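Uncharacterized protein (Escherichia coli O157:H7, PDB 4ZV9) is of unknown function but belongs to the dienelactone hydrolase family of alpha/beta-hydrolases and so probably hydrolyses ester or lactone bonds of a still unidentified substrate. Local coordinates at residues A14-Y19 with Y57-A62; E27-L32 with G77-G82; A139-P144 with T159-K164; A190-A193 with V197-A200. All coordinates share one frame; numbering follows the deposited sequence.

Contact 1. Residues A14-Y19 with Y57-A62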
loop_
_atom_site.group_PDB
_atom_site.type_symbol
_atom_site.label_atom_id
_atom_site.label_comp_id
_atom_site.label_asym_id
_atom_site.label_seq_id
_atom_site.Cartn_x
_atom_site.Cartn_y
_atom_site.Cartn_z
ATOM N N ALA A 14 -17.143 -0.396 6.261
ATOM C CA ALA A 14 -16.479 0.530 5.344
ATOM C C ALA A 14 -17.183 1.880 5.223
ATOM O O ALA A 14 -18.406 1.935 5.193
ATOM C CB ALA A 14 -16.398 -0.097 3.958
ATOM N N GLU A 15 -16.403 2.953 5.180
ATOM C CA GLU A 15 -16.949 4.292 5.005
ATOM C C GLU A 15 -15.904 5.198 4.404
ATOM O O GLU A 15 -14.709 4.969 4.595
ATOM C CB GLU A 15 -17.470 4.897 6.327
ATOM C CG GLU A 15 -16.387 5.185 7.355
ATOM C CD GLU A 15 -16.917 5.726 8.675
ATOM O OE1 GLU A 15 -18.054 6.247 8.714
ATOM O OE2 GLU A 15 -16.169 5.627 9.673
ATOM N N TYR A 16 -16.352 6.222 3.678
ATOM C CA TYR A 16 -15.431 7.243 3.170
ATOM C C TYR A 16 -15.275 8.272 4.254
ATOM O O TYR A 16 -16.232 8.587 4.973
ATOM C CB TYR A 16 -15.944 7.883 1.877
ATOM C CG TYR A 16 -15.967 6.912 0.732
ATOM C CD1 TYR A 16 -14.797 6.584 0.047
ATOM C CD2 TYR A 16 -17.152 6.308 0.332
ATOM C CE1 TYR A 16 -14.812 5.681 -1.000
ATOM C CE2 TYR A 16 -17.179 5.408 -0.710
ATOM C CZ TYR A 16 -15.993 5.066 -1.350
ATOM O OH TYR A 16 -16.038 4.162 -2.365
ATOM N N ILE A 17 -14.060 8.775 4.408
ATOM C CA ILE A 17 -13.764 9.787 5.395
ATOM C C ILE A 17 -12.907 10.841 4.738
ATOM O O ILE A 17 -12.503 10.692 3.580
ATOM C CB ILE A 17 -12.961 9.224 6.592
ATOM C CG1 ILE A 17 -11.572 8.729 6.152
ATOM C CG2 ILE A 17 -13.734 8.117 7.291
ATOM C CD1 ILE A 17 -10.614 8.540 7.315
ATOM N N THR A 18 -12.629 11.901 5.474
ATOM C CA THR A 18 -11.644 12.878 5.025
ATOM C C THR A 18 -10.623 12.997 6.149
ATOM O O THR A 18 -10.966 12.806 7.309
ATOM C CB THR A 18 -12.240 14.258 4.704
ATOM O OG1 THR A 18 -12.687 14.882 5.901
ATOM C CG2 THR A 18 -13.414 14.145 3.732
ATOM N N TYR A 19 -9.369 13.305 5.809
ATOM C CA TYR A 19 -8.338 13.504 6.828
ATOM C C TYR A 19 -7.426 14.642 6.367
ATOM O O TYR A 19 -7.371 14.938 5.172
ATOM C CB TYR A 19 -7.556 12.201 7.052
ATOM C CG TYR A 19 -6.729 11.773 5.866
ATOM C CD1 TYR A 19 -7.263 10.964 4.866
ATOM C CD2 TYR A 19 -5.412 12.199 5.727
ATOM C CE1 TYR A 19 -6.496 10.579 3.775
ATOM C CE2 TYR A 19 -4.648 11.818 4.636
ATOM C CZ TYR A 19 -5.193 11.008 3.668
ATOM O OH TYR A 19 -4.442 10.660 2.578
ATOM N N TYR A 57 -10.621 -2.121 -7.442
ATOM C CA TYR A 57 -9.650 -3.142 -7.035
ATOM C C TYR A 57 -8.980 -2.770 -5.734
ATOM O O TYR A 57 -8.947 -3.569 -4.802
ATOM C CB TYR A 57 -8.602 -3.351 -8.129
ATOM C CG TYR A 57 -7.274 -3.931 -7.662
ATOM C CD1 TYR A 57 -7.186 -5.225 -7.146
ATOM C CD2 TYR A 57 -6.098 -3.194 -7.793
ATOM C CE1 TYR A 57 -5.959 -5.766 -6.759
ATOM C CE2 TYR A 57 -4.881 -3.714 -7.412
ATOM C CZ TYR A 57 -4.806 -5.002 -6.896
ATOM O OH TYR A 57 -3.566 -5.506 -6.514
ATOM N N ILE A 58 -8.510 -1.533 -5.628
ATOM C CA ILE A 58 -7.863 -1.085 -4.395
ATOM C C ILE A 58 -8.843 -1.040 -3.220
ATOM O O ILE A 58 -8.486 -1.370 -2.083
ATOM C CB ILE A 58 -7.179 0.281 -4.583
ATOM C CG1 ILE A 58 -6.080 0.160 -5.639
ATOM C CG2 ILE A 58 -6.617 0.781 -3.253
ATOM C CD1 ILE A 58 -4.923 -0.763 -5.245
ATOM N N GLU A 59 -10.073 -0.616 -3.473
ATOM C CA GLU A 59 -11.088 -0.623 -2.417
ATOM C C GLU A 59 -11.312 -2.052 -1.916
ATOM O O GLU A 59 -11.454 -2.294 -0.707
ATOM C CB GLU A 59 -12.395 0.027 -2.897
ATOM C CG GLU A 59 -12.247 1.527 -3.101
ATOM C CD GLU A 59 -13.558 2.217 -3.486
ATOM O OE1 GLU A 59 -14.412 1.550 -4.077
ATOM O OE2 GLU A 59 -13.702 3.424 -3.216
ATOM N N ASP A 60 -11.335 -3.011 -2.837
ATOM C CA ASP A 60 -11.473 -4.413 -2.441
ATOM C C ASP A 60 -10.268 -4.834 -1.579
ATOM O O ASP A 60 -10.433 -5.518 -0.577
ATOM C CB ASP A 60 -11.585 -5.318 -3.655
ATOM C CG ASP A 60 -12.047 -6.712 -3.286
ATOM O OD1 ASP A 60 -13.147 -6.847 -2.700
ATOM O OD2 ASP A 60 -11.353 -7.670 -3.624
ATOM N N VAL A 61 -9.061 -4.427 -1.969
ATOM C CA VAL A 61 -7.875 -4.791 -1.196
ATOM C C VAL A 61 -7.996 -4.258 0.235
ATOM O O VAL A 61 -7.646 -4.953 1.188
ATOM C CB VAL A 61 -6.579 -4.320 -1.878
ATOM C CG1 VAL A 61 -5.378 -4.514 -0.960
ATOM C CG2 VAL A 61 -6.384 -5.086 -3.173
ATOM N N ALA A 62 -8.508 -3.036 0.376
ATOM C CA ALA A 62 -8.717 -2.456 1.696
ATOM C C ALA A 62 -9.651 -3.336 2.515
ATOM O O ALA A 62 -9.398 -3.583 3.706
ATOM C CB ALA A 62 -9.226 -1.040 1.590
#
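Tyr-16 and Glu-59 illustrate how one long side chain from each element can join a strand to a helix whose backbones stay well apart. Starting at CB, the tyrosine leaves strand 12-21 without aiming at helix 56-67. With CG set beside the backbone N and anti to the carbonyl carbon (chi1 -67°), the ring then swings its far end toward the helix. At CD1 the ring passes close to NH2 of Arg-29, which belongs to the neighbouring strand and forms a cation-pi pair with it. Further out, CE1 and CZ of Tyr-16 each come within 3.4 Å of Glu-59 OE2, which stands at the ring's edge, in its plane. The tip does the bonding: Tyr-16 OH donates a short hydrogen bond of 2.6 Å to Glu-59 OE2, reaching the carboxylate from above, 36° out of its plane. The other oxygen, Glu-59 OE1, remains 3.5 Å from Tyr-16 OH, so the grip is single rather than forked. Glu-59 reaches across from the helix on a chain extended beyond CG, roughly at right angles to the tyrosine, and ring and carboxylate planes differ by 46°. Arg-29 beside the ring may make the hydroxyl a somewhat better donor. Tyr-31 touches both partners, its ring meeting that of Tyr-16 and its side chain lying against Glu-59. The arrangement is a surface hydrogen bond joining an outermost strand of the mixed sheet to the helix linking strands 42-48 and 71-75, the layered construction of the alpha/beta-hydrolase fold.

Contact 2. Residues E27-L32 with G77-G82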
loop_
_atom_site.group_PDB
_atom_site.type_symbol
_atom_site.label_atom_id
_atom_site.label_comp_id
_atom_site.label_asym_id
_atom_site.label_seq_id
_atom_site.Cartn_x
_atom_site.Cartn_y
_atom_site.Cartn_z
ATOM N N GLU A 27 -7.702 18.695 2.799
ATOM C CA GLU A 27 -8.610 17.682 3.325
ATOM C C GLU A 27 -8.758 16.601 2.278
ATOM O O GLU A 27 -9.432 16.819 1.285
ATOM C CB GLU A 27 -9.997 18.252 3.647
ATOM C CG GLU A 27 -10.081 19.196 4.841
ATOM C CD GLU A 27 -9.493 18.599 6.111
ATOM O OE1 GLU A 27 -9.886 17.481 6.502
ATOM O OE2 GLU A 27 -8.634 19.251 6.725
ATOM N N VAL A 28 -8.187 15.428 2.542
ATOM C CA VAL A 28 -8.148 14.341 1.585
ATOM C C VAL A 28 -9.167 13.233 1.904
ATOM O O VAL A 28 -9.285 12.788 3.041
ATOM C CB VAL A 28 -6.753 13.709 1.550
ATOM C CG1 VAL A 28 -6.678 12.578 0.532
ATOM C CG2 VAL A 28 -5.701 14.770 1.232
ATOM N N ARG A 29 -9.867 12.784 0.871
ATOM C CA ARG A 29 -10.850 11.715 0.995
ATOM C C ARG A 29 -10.147 10.364 0.981
ATOM O O ARG A 29 -9.192 10.164 0.224
ATOM C CB ARG A 29 -11.801 11.812 -0.186
ATOM C CG ARG A 29 -12.747 10.642 -0.418
ATOM C CD ARG A 29 -13.650 10.970 -1.600
ATOM N NE ARG A 29 -14.400 9.828 -2.127
ATOM C CZ ARG A 29 -15.653 9.515 -1.786
ATOM N NH1 ARG A 29 -16.315 10.214 -0.880
ATOM N NH2 ARG A 29 -16.241 8.471 -2.352
ATOM N N GLY A 30 -10.626 9.442 1.805
ATOM C CA GLY A 30 -10.097 8.093 1.859
ATOM C C GLY A 30 -11.178 7.071 2.189
ATOM O O GLY A 30 -12.203 7.413 2.781
ATOM N N TYR A 31 -10.951 5.833 1.770
ATOM C CA TYR A 31 -11.830 4.712 2.051
ATOM C C TYR A 31 -11.282 3.996 3.284
ATOM O O TYR A 31 -10.170 3.429 3.252
ATOM C CB TYR A 31 -11.850 3.793 0.837
ATOM C CG TYR A 31 -12.813 2.618 0.881
ATOM C CD1 TYR A 31 -14.187 2.811 0.969
ATOM C CD2 TYR A 31 -12.345 1.316 0.728
ATOM C CE1 TYR A 31 -15.060 1.731 0.926
ATOM C CE2 TYR A 31 -13.214 0.238 0.681
ATOM C CZ TYR A 31 -14.552 0.438 0.807
ATOM O OH TYR A 31 -15.400 -0.653 0.770
ATOM N N LEU A 32 -12.008 4.083 4.390
ATOM C CA LEU A 32 -11.591 3.494 5.651
ATOM C C LEU A 32 -12.397 2.217 5.913
ATOM O O LEU A 32 -13.628 2.277 5.940
ATOM C CB LEU A 32 -11.854 4.487 6.789
ATOM C CG LEU A 32 -11.461 4.070 8.219
ATOM C CD1 LEU A 32 -9.957 4.065 8.369
ATOM C CD2 LEU A 32 -12.058 5.047 9.229
ATOM N N GLY A 77 -5.899 9.564 -4.286
ATOM C CA GLY A 77 -4.904 10.475 -4.850
ATOM C C GLY A 77 -5.440 11.392 -5.930
ATOM O O GLY A 77 -4.755 12.329 -6.352
ATOM N N LEU A 78 -6.653 11.109 -6.404
ATOM C CA LEU A 78 -7.295 11.971 -7.390
ATOM C C LEU A 78 -8.310 12.907 -6.765
ATOM O O LEU A 78 -9.074 13.553 -7.482
ATOM C CB LEU A 78 -7.971 11.124 -8.465
ATOM C CG LEU A 78 -7.023 10.248 -9.288
ATOM C CD1 LEU A 78 -7.798 9.523 -10.383
ATOM C CD2 LEU A 78 -5.896 11.084 -9.904
ATOM N N ASN A 79 -8.304 13.027 -5.440
ATOM C CA ASN A 79 -9.318 13.840 -4.777
ATOM C C ASN A 79 -9.293 15.304 -5.184
ATOM O O ASN A 79 -10.332 15.962 -5.183
ATOM C CB ASN A 79 -9.225 13.712 -3.267
ATOM C CG ASN A 79 -10.454 14.273 -2.563
ATOM O OD1 ASN A 79 -11.601 14.000 -2.950
ATOM N ND2 ASN A 79 -10.227 15.026 -1.517
ATOM N N SER A 80 -8.123 15.815 -5.560
ATOM C CA SER A 80 -8.003 17.216 -5.956
ATOM C C SER A 80 -8.516 17.494 -7.377
ATOM O O SER A 80 -8.635 18.649 -7.764
ATOM C CB SER A 80 -6.541 17.678 -5.863
ATOM O OG SER A 80 -5.695 16.968 -6.758
ATOM N N VAL A 81 -8.750 16.445 -8.166
ATOM C CA VAL A 81 -9.195 16.601 -9.549
ATOM C C VAL A 81 -10.490 15.820 -9.814
ATOM O O VAL A 81 -10.683 15.284 -10.907
ATOM C CB VAL A 81 -8.073 16.222 -10.561
ATOM C CG1 VAL A 81 -6.941 17.253 -10.539
ATOM C CG2 VAL A 81 -7.505 14.830 -10.291
ATOM N N GLY A 82 -11.343 15.726 -8.787
ATOM C CA GLY A 82 -12.656 15.090 -8.894
ATOM C C GLY A 82 -12.816 13.634 -8.482
ATOM O O GLY A 82 -13.915 13.084 -8.590
#
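The side-chain amide of Asn-79 lies between two polar groups of one backbone, the N of Arg-29 and the carbonyl O of Glu-27; its modelled ND2 is 3.3 Å from Arg-29 N and 3.4 Å from Glu-27 O, although the amide has probably been built turned over and which of its ends is nitrogen is doubtful. Position is clearer than chemistry: Asn-79 CG packs 3.7 Å from Arg-29 CB, and the two side chains cross at about a right angle. Arg-29, with CG anti to its own N (chi1 168°), carries its extended chain away from the asparagine, and its guanidinium end leads off toward strand 12-21. In fold terms, strand 28-35 runs antiparallel to strand 71-75, and the loop following the latter passes the start of the former. Loops at this end of the parallel strands surround the active site in alpha/beta-hydrolases. Within the loop, Val-81 N bonds to Leu-78 O at 3.0 Å, closing a type I turn that has Asn-79 at its second position and turns its side chain to the strand. Just before the turn, Gly-77 N is hydrogen-bonded to His-49 NE2 and Leu-78 N to Asp-76 OD1, while Asp-76 also pairs with Arg-29 through the backbone.

Contact 3. Residues A139-P144 with T159-K164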
loop_
_atom_site.group_PDB
_atom_site.type_symbol
_atom_site.label_atom_id
_atom_site.label_comp_id
_atom_site.label_asym_id
_atom_site.label_seq_id
_atom_site.Cartn_x
_atom_site.Cartn_y
_atom_site.Cartn_z
ATOM N N ALA A 139 7.937 5.655 2.166
ATOM C CA ALA A 139 7.451 5.749 3.546
ATOM C C ALA A 139 8.411 5.065 4.519
ATOM O O ALA A 139 8.639 5.573 5.635
ATOM C CB ALA A 139 6.055 5.145 3.671
ATOM N N ALA A 140 8.987 3.932 4.108
ATOM C CA ALA A 140 9.962 3.244 4.946
ATOM C C ALA A 140 11.179 4.137 5.204
ATOM O O ALA A 140 11.745 4.115 6.284
ATOM C CB ALA A 140 10.395 1.932 4.310
ATOM N N VAL A 141 11.578 4.905 4.193
ATOM C CA VAL A 141 12.673 5.846 4.333
ATOM C C VAL A 141 12.300 6.971 5.296
ATOM O O VAL A 141 13.074 7.328 6.178
ATOM C CB VAL A 141 13.078 6.449 2.965
ATOM C CG1 VAL A 141 13.976 7.675 3.132
ATOM C CG2 VAL A 141 13.757 5.401 2.100
ATOM N N ALA A 142 11.102 7.513 5.146
ATOM C CA ALA A 142 10.688 8.681 5.926
ATOM C C ALA A 142 10.234 8.464 7.384
ATOM O O ALA A 142 10.344 9.378 8.182
ATOM C CB ALA A 142 9.594 9.417 5.163
ATOM N N TYR A 143 9.686 7.297 7.713
ATOM C CA TYR A 143 9.097 7.055 9.040
ATOM C C TYR A 143 9.804 5.945 9.802
ATOM O O TYR A 143 9.485 4.772 9.618
ATOM C CB TYR A 143 7.590 6.735 8.908
ATOM C CG TYR A 143 6.803 7.949 8.475
ATOM C CD1 TYR A 143 6.649 8.257 7.132
ATOM C CD2 TYR A 143 6.260 8.825 9.417
ATOM C CE1 TYR A 143 5.953 9.385 6.737
ATOM C CE2 TYR A 143 5.565 9.958 9.032
ATOM C CZ TYR A 143 5.420 10.233 7.690
ATOM O OH TYR A 143 4.745 11.357 7.292
ATOM N N PRO A 144 10.738 6.315 10.699
ATOM C CA PRO A 144 11.463 5.273 11.425
ATOM C C PRO A 144 10.577 4.388 12.318
ATOM O O PRO A 144 10.961 3.261 12.616
ATOM C CB PRO A 144 12.503 6.052 12.245
ATOM C CG PRO A 144 12.038 7.462 12.256
ATOM C CD PRO A 144 11.254 7.661 10.993
ATOM N N THR A 159 19.111 4.655 -3.106
ATOM C CA THR A 159 20.200 3.954 -2.434
ATOM C C THR A 159 20.816 4.736 -1.268
ATOM O O THR A 159 21.089 4.156 -0.216
ATOM C CB THR A 159 21.330 3.569 -3.416
ATOM O OG1 THR A 159 20.799 2.763 -4.461
ATOM C CG2 THR A 159 22.440 2.802 -2.704
ATOM N N ALA A 160 21.029 6.038 -1.443
ATOM C CA ALA A 160 21.630 6.859 -0.380
ATOM C C ALA A 160 20.758 7.013 0.876
ATOM O O ALA A 160 21.252 7.431 1.920
ATOM C CB ALA A 160 22.003 8.227 -0.926
ATOM N N ASP A 161 19.476 6.668 0.788
ATOM C CA ASP A 161 18.554 6.787 1.928
ATOM C C ASP A 161 18.277 5.484 2.660
ATOM O O ASP A 161 17.555 5.475 3.672
ATOM C CB ASP A 161 17.207 7.305 1.434
ATOM C CG ASP A 161 17.284 8.695 0.872
ATOM O OD1 ASP A 161 17.924 9.564 1.489
ATOM O OD2 ASP A 161 16.652 8.923 -0.177
ATOM N N VAL A 162 18.829 4.382 2.164
ATOM C CA VAL A 162 18.527 3.061 2.721
ATOM C C VAL A 162 18.890 2.937 4.206
ATOM O O VAL A 162 18.149 2.302 4.965
ATOM C CB VAL A 162 19.150 1.947 1.860
ATOM C CG1 VAL A 162 19.024 0.583 2.515
ATOM C CG2 VAL A 162 18.476 1.922 0.499
ATOM N N ALA A 163 19.971 3.582 4.641
ATOM C CA ALA A 163 20.377 3.527 6.055
ATOM C C ALA A 163 19.291 4.044 7.005
ATOM O O ALA A 163 19.217 3.619 8.156
ATOM C CB ALA A 163 21.683 4.287 6.277
ATOM N N LYS A 164 18.432 4.943 6.519
ATOM C CA LYS A 164 17.359 5.506 7.345
ATOM C C LYS A 164 16.202 4.534 7.621
ATOM O O LYS A 164 15.439 4.727 8.571
ATOM C CB LYS A 164 16.791 6.757 6.677
ATOM C CG LYS A 164 17.742 7.938 6.562
ATOM C CD LYS A 164 17.034 9.086 5.841
ATOM C CE LYS A 164 17.830 10.373 5.709
ATOM N NZ LYS A 164 18.950 10.270 4.734
HETATM O O HOH W 1 13.198 5.911 8.878
#
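Helix 132-142, which follows the turn holding the modified Cys-130, ends against the loop between strands 148-151 and 169-174, and Val-141 is the residue that meets Asp-161 and Lys-164 there. Both methyl branches of the valine straddle one carbon: CG1 of Val-141 lies 3.7 Å from Asp-161 CB, and CG2 of Val-141 lies 4.0 Å from the same atom. The two side chains cross at about a right angle. It is thus the methylene of the aspartate that the valine touches most closely. The carboxylate turns to a partner on its own loop, where Lys-164 NZ reaches Asp-161 OD1 at 3.5 Å in a salt bridge whose hydrogen bond is weak. The lysine gets there because its chain, otherwise extended, bends at the last torsion (chi4 72°). At its root, CB of Lys-164 passes 3.8 Å from the carbonyl O of Val-141. That carbonyl belongs to the last turn of the helix. A water lies between the two backbones, 3.1 Å from Val-141 O and 2.6 Å from Lys-164 O, and can bridge them, though it has more acceptors in reach than protons to give. Ala-157 and Ile-165 also pack on Val-141, extending the apolar patch along the loop. The contact joins the C-terminal end of helix 132-142 to a connecting loop, as part of the shell of helices and loops over the alpha/beta-hydrolase sheet.

Contact 4. Residues A190-A193 with V197-A200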
loop_
_atom_site.group_PDB
_atom_site.type_symbol
_atom_site.label_atom_id
_atom_site.label_comp_id
_atom_site.label_asym_id
_atom_site.label_seq_id
_atom_site.Cartn_x
_atom_site.Cartn_y
_atom_site.Cartn_z
ATOM N N ALA A 190 22.302 -2.472 -0.721
ATOM C CA ALA A 190 22.278 -1.444 0.331
ATOM C C ALA A 190 21.566 -1.946 1.592
ATOM O O ALA A 190 21.976 -1.627 2.715
ATOM C CB ALA A 190 21.631 -0.178 -0.178
ATOM N N LEU A 191 20.503 -2.728 1.410
ATOM C CA LEU A 191 19.787 -3.299 2.548
ATOM C C LEU A 191 20.727 -4.221 3.336
ATOM O O LEU A 191 20.819 -4.122 4.562
ATOM C CB LEU A 191 18.534 -4.057 2.092
ATOM C CG LEU A 191 17.377 -3.187 1.581
ATOM C CD1 LEU A 191 16.345 -4.050 0.878
ATOM C CD2 LEU A 191 16.742 -2.384 2.704
ATOM N N LYS A 192 21.444 -5.087 2.622
ATOM C CA LYS A 192 22.385 -6.004 3.255
ATOM C C LYS A 192 23.544 -5.264 3.898
ATOM O O LYS A 192 23.921 -5.568 5.029
ATOM C CB LYS A 192 22.930 -7.010 2.249
ATOM C CG LYS A 192 21.928 -8.027 1.755
ATOM C CD LYS A 192 22.626 -9.092 0.936
ATOM C CE LYS A 192 21.664 -10.198 0.545
ATOM N NZ LYS A 192 22.372 -11.385 0.003
ATOM N N ALA A 193 24.108 -4.288 3.188
ATOM C CA ALA A 193 25.237 -3.512 3.720
ATOM C C ALA A 193 24.869 -2.761 5.004
ATOM O O ALA A 193 25.730 -2.496 5.837
ATOM C CB ALA A 193 25.761 -2.540 2.676
ATOM N N VAL A 197 16.254 -5.467 7.911
ATOM C CA VAL A 197 15.372 -6.629 7.935
ATOM C C VAL A 197 14.511 -6.573 6.690
ATOM O O VAL A 197 13.766 -5.608 6.494
ATOM C CB VAL A 197 14.483 -6.637 9.207
ATOM C CG1 VAL A 197 13.446 -7.761 9.165
ATOM C CG2 VAL A 197 15.352 -6.774 10.459
ATOM N N TYR A 198 14.604 -7.598 5.846
ATOM C CA TYR A 198 13.772 -7.667 4.655
ATOM C C TYR A 198 13.648 -9.092 4.150
ATOM O O TYR A 198 14.454 -9.953 4.490
ATOM C CB TYR A 198 14.360 -6.804 3.527
ATOM C CG TYR A 198 15.541 -7.452 2.832
ATOM C CD1 TYR A 198 16.814 -7.393 3.385
ATOM C CD2 TYR A 198 15.380 -8.151 1.643
ATOM C CE1 TYR A 198 17.890 -8.004 2.771
ATOM C CE2 TYR A 198 16.459 -8.764 1.012
ATOM C CZ TYR A 198 17.705 -8.685 1.583
ATOM O OH TYR A 198 18.780 -9.292 0.967
ATOM N N GLU A 199 12.612 -9.327 3.351
ATOM C CA GLU A 199 12.464 -10.574 2.597
ATOM C C GLU A 199 11.969 -10.141 1.230
ATOM O O GLU A 199 11.119 -9.253 1.132
ATOM C CB GLU A 199 11.473 -11.555 3.224
ATOM C CG GLU A 199 11.965 -12.215 4.498
ATOM C CD GLU A 199 11.008 -13.269 5.033
ATOM O OE1 GLU A 199 10.075 -13.682 4.309
ATOM O OE2 GLU A 199 11.199 -13.702 6.187
ATOM N N ALA A 200 12.532 -10.731 0.180
ATOM C CA ALA A 200 12.131 -10.375 -1.177
ATOM C C ALA A 200 11.843 -11.631 -1.955
ATOM O O ALA A 200 12.535 -12.632 -1.807
ATOM C CB ALA A 200 13.210 -9.564 -1.867
#
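Leu-191 and Tyr-198 make the close-packed half of this contact, and Lys-192 beside them makes the looser one. On the inner side, CD1 of Leu-191 sits over one face of the tyrosine ring in a CH-pi contact, 4.2 Å from the ring centroid and 19° off the normal. Of the ring atoms, this methyl is nearest CG, whereas Leu-191 CB runs along the CD1-CE1 side, 4.0 Å from Tyr-198 CD1. The tyrosine's own CG lies between the backbone N and the carbonyl carbon (chi1 77°), which turns the ring to the helix. Leu-169 of the adjacent strand touches both side chains. Outward, the packing thins to the extended, solvent-exposed chain of Lys-192, which runs past the ring's edge. Its CG lies near the ring plane, 3.5 Å from Tyr-198 OH, and its CE approaches that same hydroxyl oxygen of Tyr-198 at 3.1 Å. These are methylene contacts only: the hydroxyl they touch is hydrogen-bonded to Glu-188 OE2, one helical turn earlier than Lys-192. The ring lies between helix 184-193 and strand 198-203, which runs parallel to strand 169-174. This is the helix-on-strand packing of a beta-alpha-beta crossover, here at the late end of the alpha/beta-hydrolase sheet.

Overall arrangement
The four contacts form two pairs. Contacts 1 and 2, centres 10 Å apart, share a sheet: strands 12-21 and 28-35 are neighbours, with Ile-17 N 2.8 Å from Gly-30 O, a probable hydrogen bond. Contacts 3 and 4, centres 12 Å apart, meet through Val-162, whose CG1 packs 3.7 Å from Leu-191 CD2. Between the pairs nothing touches; contacts 2 and 4 have centres 33 Å apart, contacts 1 and 3 about 10 Å between nearest atoms. Contact 1 lies across the chain's centre from contacts 3 and 4, as contact 2 does from contact 4. Cys-130, modified in the crystal, precedes helix 132-142, at the position consistent with the nucleophile of dienelactone hydrolases.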